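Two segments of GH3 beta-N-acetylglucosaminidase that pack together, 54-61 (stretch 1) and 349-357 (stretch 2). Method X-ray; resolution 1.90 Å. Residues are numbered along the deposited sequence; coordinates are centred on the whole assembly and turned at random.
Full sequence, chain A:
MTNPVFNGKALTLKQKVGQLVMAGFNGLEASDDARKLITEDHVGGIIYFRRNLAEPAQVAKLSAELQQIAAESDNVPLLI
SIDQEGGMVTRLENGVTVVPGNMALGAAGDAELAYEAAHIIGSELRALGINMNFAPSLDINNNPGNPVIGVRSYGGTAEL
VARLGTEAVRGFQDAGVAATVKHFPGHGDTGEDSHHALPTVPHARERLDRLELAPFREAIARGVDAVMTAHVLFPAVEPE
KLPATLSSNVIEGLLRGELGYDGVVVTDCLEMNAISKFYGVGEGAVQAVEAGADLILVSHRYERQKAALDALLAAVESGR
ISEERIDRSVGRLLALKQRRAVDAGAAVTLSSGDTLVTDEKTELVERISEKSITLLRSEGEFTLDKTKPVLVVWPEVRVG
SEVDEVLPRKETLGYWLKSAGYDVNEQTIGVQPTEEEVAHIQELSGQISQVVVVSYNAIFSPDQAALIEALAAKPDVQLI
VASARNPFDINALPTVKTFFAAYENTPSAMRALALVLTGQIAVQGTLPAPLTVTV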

# COMPACT_ATOMS: atom_id res chain seq x y z
N ALA A 54 -9.60 4.03 -15.01
CA ALA A 54 -9.78 3.06 -16.09
C ALA A 54 -8.53 2.93 -16.96
O ALA A 54 -8.03 1.82 -17.16
N GLU A 55 -8.00 4.04 -17.49
CA GLU A 55 -6.79 3.97 -18.31
C GLU A 55 -6.08 5.32 -18.24
O GLU A 55 -6.69 6.32 -17.86
N PRO A 56 -4.79 5.37 -18.59
CA PRO A 56 -4.02 6.62 -18.44
C PRO A 56 -4.65 7.86 -19.07
O PRO A 56 -4.68 8.92 -18.43
N ALA A 57 -5.13 7.77 -20.31
CA ALA A 57 -5.70 8.95 -20.96
C ALA A 57 -6.89 9.48 -20.18
O ALA A 57 -7.05 10.69 -20.02
N GLN A 58 -7.73 8.57 -19.67
CA GLN A 58 -8.90 8.97 -18.90
C GLN A 58 -8.51 9.59 -17.56
O GLN A 58 -9.12 10.58 -17.12
N VAL A 59 -7.48 9.04 -16.89
CA VAL A 59 -7.08 9.58 -15.59
C VAL A 59 -6.49 10.97 -15.76
O VAL A 59 -6.82 11.90 -15.01
N ALA A 60 -5.58 11.13 -16.73
CA ALA A 60 -5.01 12.45 -17.00
C ALA A 60 -6.10 13.47 -17.32
O ALA A 60 -6.05 14.61 -16.83
N LYS A 61 -7.08 13.07 -18.13
CA LYS A 61 -8.20 13.97 -18.41
C LYS A 61 -8.96 14.33 -17.13
O LYS A 61 -9.36 15.48 -16.94
N THR A 349 -0.72 14.36 -23.86
CA THR A 349 0.05 13.40 -24.63
C THR A 349 -0.56 12.01 -24.62
O THR A 349 0.03 11.09 -25.19
N LEU A 350 -1.72 11.84 -23.97
CA LEU A 350 -2.35 10.54 -23.81
C LEU A 350 -3.72 10.55 -24.46
O LEU A 350 -4.56 11.39 -24.13
N SER A 351 -3.94 9.61 -25.38
CA SER A 351 -5.24 9.34 -25.97
C SER A 351 -5.67 7.94 -25.59
O SER A 351 -4.85 7.09 -25.24
N SER A 352 -6.98 7.71 -25.65
CA SER A 352 -7.52 6.40 -25.30
C SER A 352 -6.76 5.30 -26.03
O SER A 352 -6.49 5.41 -27.23
N GLY A 353 -6.40 4.25 -25.29
CA GLY A 353 -5.56 3.20 -25.80
C GLY A 353 -4.08 3.37 -25.53
O GLY A 353 -3.33 2.41 -25.69
N ASP A 354 -3.63 4.56 -25.13
CA ASP A 354 -2.22 4.78 -24.87
C ASP A 354 -1.78 4.09 -23.58
O ASP A 354 -2.56 3.93 -22.64
N THR A 355 -0.51 3.71 -23.53
CA THR A 355 0.09 3.11 -22.35
C THR A 355 1.36 3.86 -21.97
O THR A 355 2.04 4.44 -22.83
N LEU A 356 1.67 3.86 -20.67
CA LEU A 356 2.93 4.41 -20.19
C LEU A 356 4.01 3.34 -20.07
O LEU A 356 5.16 3.68 -19.76
N VAL A 357 3.65 2.07 -20.27
CA VAL A 357 4.62 0.99 -20.17
C VAL A 357 5.67 1.14 -21.27
O VAL A 357 5.35 1.44 -22.42

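The start of a helix in the first stretch packs against an irregular segment that includes a type II beta turn, S351 to D354. The contact is modest, burying 364 Å² summed over both sides, and it divides into a carboxylate grip on the turn and a small apolar patch beside it. E55, P56, A57 and A60 all direct their CA-to-CB bonds toward the second stretch, whereas L350 is the residue there whose CB points back toward the helix.

E55 occupies the N-cap position, and its side chain reaches out to the turn. With chi1 in p (67°) and chi2 in t (173°), the chain is extended from CA to CD and carries the carboxylate to the turn, where chi3 of -47° sets the two oxygens against different donors. OE1 accepts a hydrogen bond from the backbone N of G353, the N to OE1 distance being 2.7 Å and the angle at the hydrogen, 174°, nearly linear. OE2 accepts one from S352, whose OG lies 2.8 Å from E55 OE2. The t rotamer of S352 (chi1 -175°) places its hydroxyl within reach of the carboxylate although its CB points only sideways. G353 has phi/psi of 94/-15°, and at these angles a CB would be jammed against the carbonyl O of S352; the backbone by itself calls for glycine.

The turn is also braced from within. D354 adopts the m rotamer (chi1 -79°), with chi2 near zero, and its OD2 accepts a hydrogen bond from S351 N at 2.8 Å, while D354 N donates to S351 O at 2.8 Å. The CA-to-CB bond of S351 points away from the first stretch.

Water 1 extends the polar network: it donates to E55 OE1 at 2.8 Å and to D354 O at 2.7 Å, and accepts from A57 N at 2.9 Å. It thus serves an amide in the first turn of the helix, which has no preceding helical carbonyl to bind. Water 2 bridges the two backbones, donating to A57 O at 2.8 Å and to L350 O at 3.0 Å.

Beside this network, L350 sends its side chain across the helix in the common m,t leucine conformation (chi1 -60°, chi2 174°). Its CD1 sits 4.0 Å from P56 CB and 4.1 Å from A60 CB, so one methyl contacts residues a helical turn apart. The small side chain of A57 allows close backbone approach: the CA atoms of A57 and L350 are 4.7 Å apart, A57 CB is 3.9 Å from L350 CB, and the same methyl comes within 3.3 Å of S351 C. The proline ring, C-gamma exo, brings P56 CG to 3.9 Å from D354 O. L356, again m,t (chi1 -59°, chi2 -178°), starts sideways but its end comes nearer, with CG 4.4 Å from P56 CB. Q58 instead turns its end away, its OE1 accepting from A54 N at 2.8 Å and from E55 N at 3.3 Å.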

# COMPACT_ATOMS: atom_id res chain seq x y z
CB ALA A 54 -11.00 3.45 -16.95
CB GLU A 55 -7.13 3.61 -19.77
CG GLU A 55 -7.91 4.70 -20.49
CD GLU A 55 -8.10 4.41 -21.97
OE1 GLU A 55 -7.12 4.04 -22.65
OE2 GLU A 55 -9.24 4.55 -22.46
CB PRO A 56 -2.68 6.27 -19.10
CG PRO A 56 -2.51 4.81 -18.80
CD PRO A 56 -3.91 4.21 -18.87
CB ALA A 57 -6.11 8.63 -22.40
CB GLN A 58 -9.83 7.76 -18.71
CG GLN A 58 -10.91 7.94 -17.64
CD GLN A 58 -10.43 7.50 -16.26
OE1 GLN A 58 -9.67 6.55 -16.15
NE2 GLN A 58 -10.86 8.20 -15.23
CB VAL A 59 -6.07 8.63 -14.90
CG1 VAL A 59 -5.66 9.20 -13.52
CG2 VAL A 59 -6.68 7.23 -14.72
CB ALA A 60 -4.00 12.34 -18.16
CB LYS A 61 -9.17 13.32 -19.39
CG LYS A 61 -8.87 13.55 -20.85
CD LYS A 61 -10.10 13.15 -21.67
CE LYS A 61 -11.38 13.46 -20.88
NZ LYS A 61 -12.58 13.69 -21.75
CB THR A 349 1.49 13.31 -24.12
OG1 THR A 349 1.48 13.02 -22.71
CG2 THR A 349 2.24 14.62 -24.37
CB LEU A 350 -2.48 10.18 -22.33
CG LEU A 350 -1.14 10.11 -21.58
CD1 LEU A 350 -1.35 9.90 -20.09
CD2 LEU A 350 -0.31 8.99 -22.17
CB SER A 351 -5.20 9.46 -27.50
OG SER A 351 -4.69 10.72 -27.90
CB SER A 352 -9.01 6.34 -25.62
OG SER A 352 -9.56 5.10 -25.18
CB ASP A 354 -1.91 6.27 -24.77
CG ASP A 354 -1.80 6.95 -26.13
OD1 ASP A 354 -1.86 6.25 -27.16
OD2 ASP A 354 -1.66 8.19 -26.15
CB THR A 355 0.43 1.64 -22.56
OG1 THR A 355 0.95 1.09 -21.35
CG2 THR A 355 1.47 1.48 -23.67
CB LEU A 356 2.75 5.10 -18.83
CG LEU A 356 1.75 6.26 -18.80
CD1 LEU A 356 1.71 6.88 -17.39
CD2 LEU A 356 2.11 7.31 -19.85
CB VAL A 357 3.90 -0.36 -20.28
CG1 VAL A 357 4.89 -1.53 -20.34
CG2 VAL A 357 2.92 -0.54 -19.11
O HOH W 1 -4.74 5.42 -21.96
O HOH W 2 -5.81 12.57 -21.71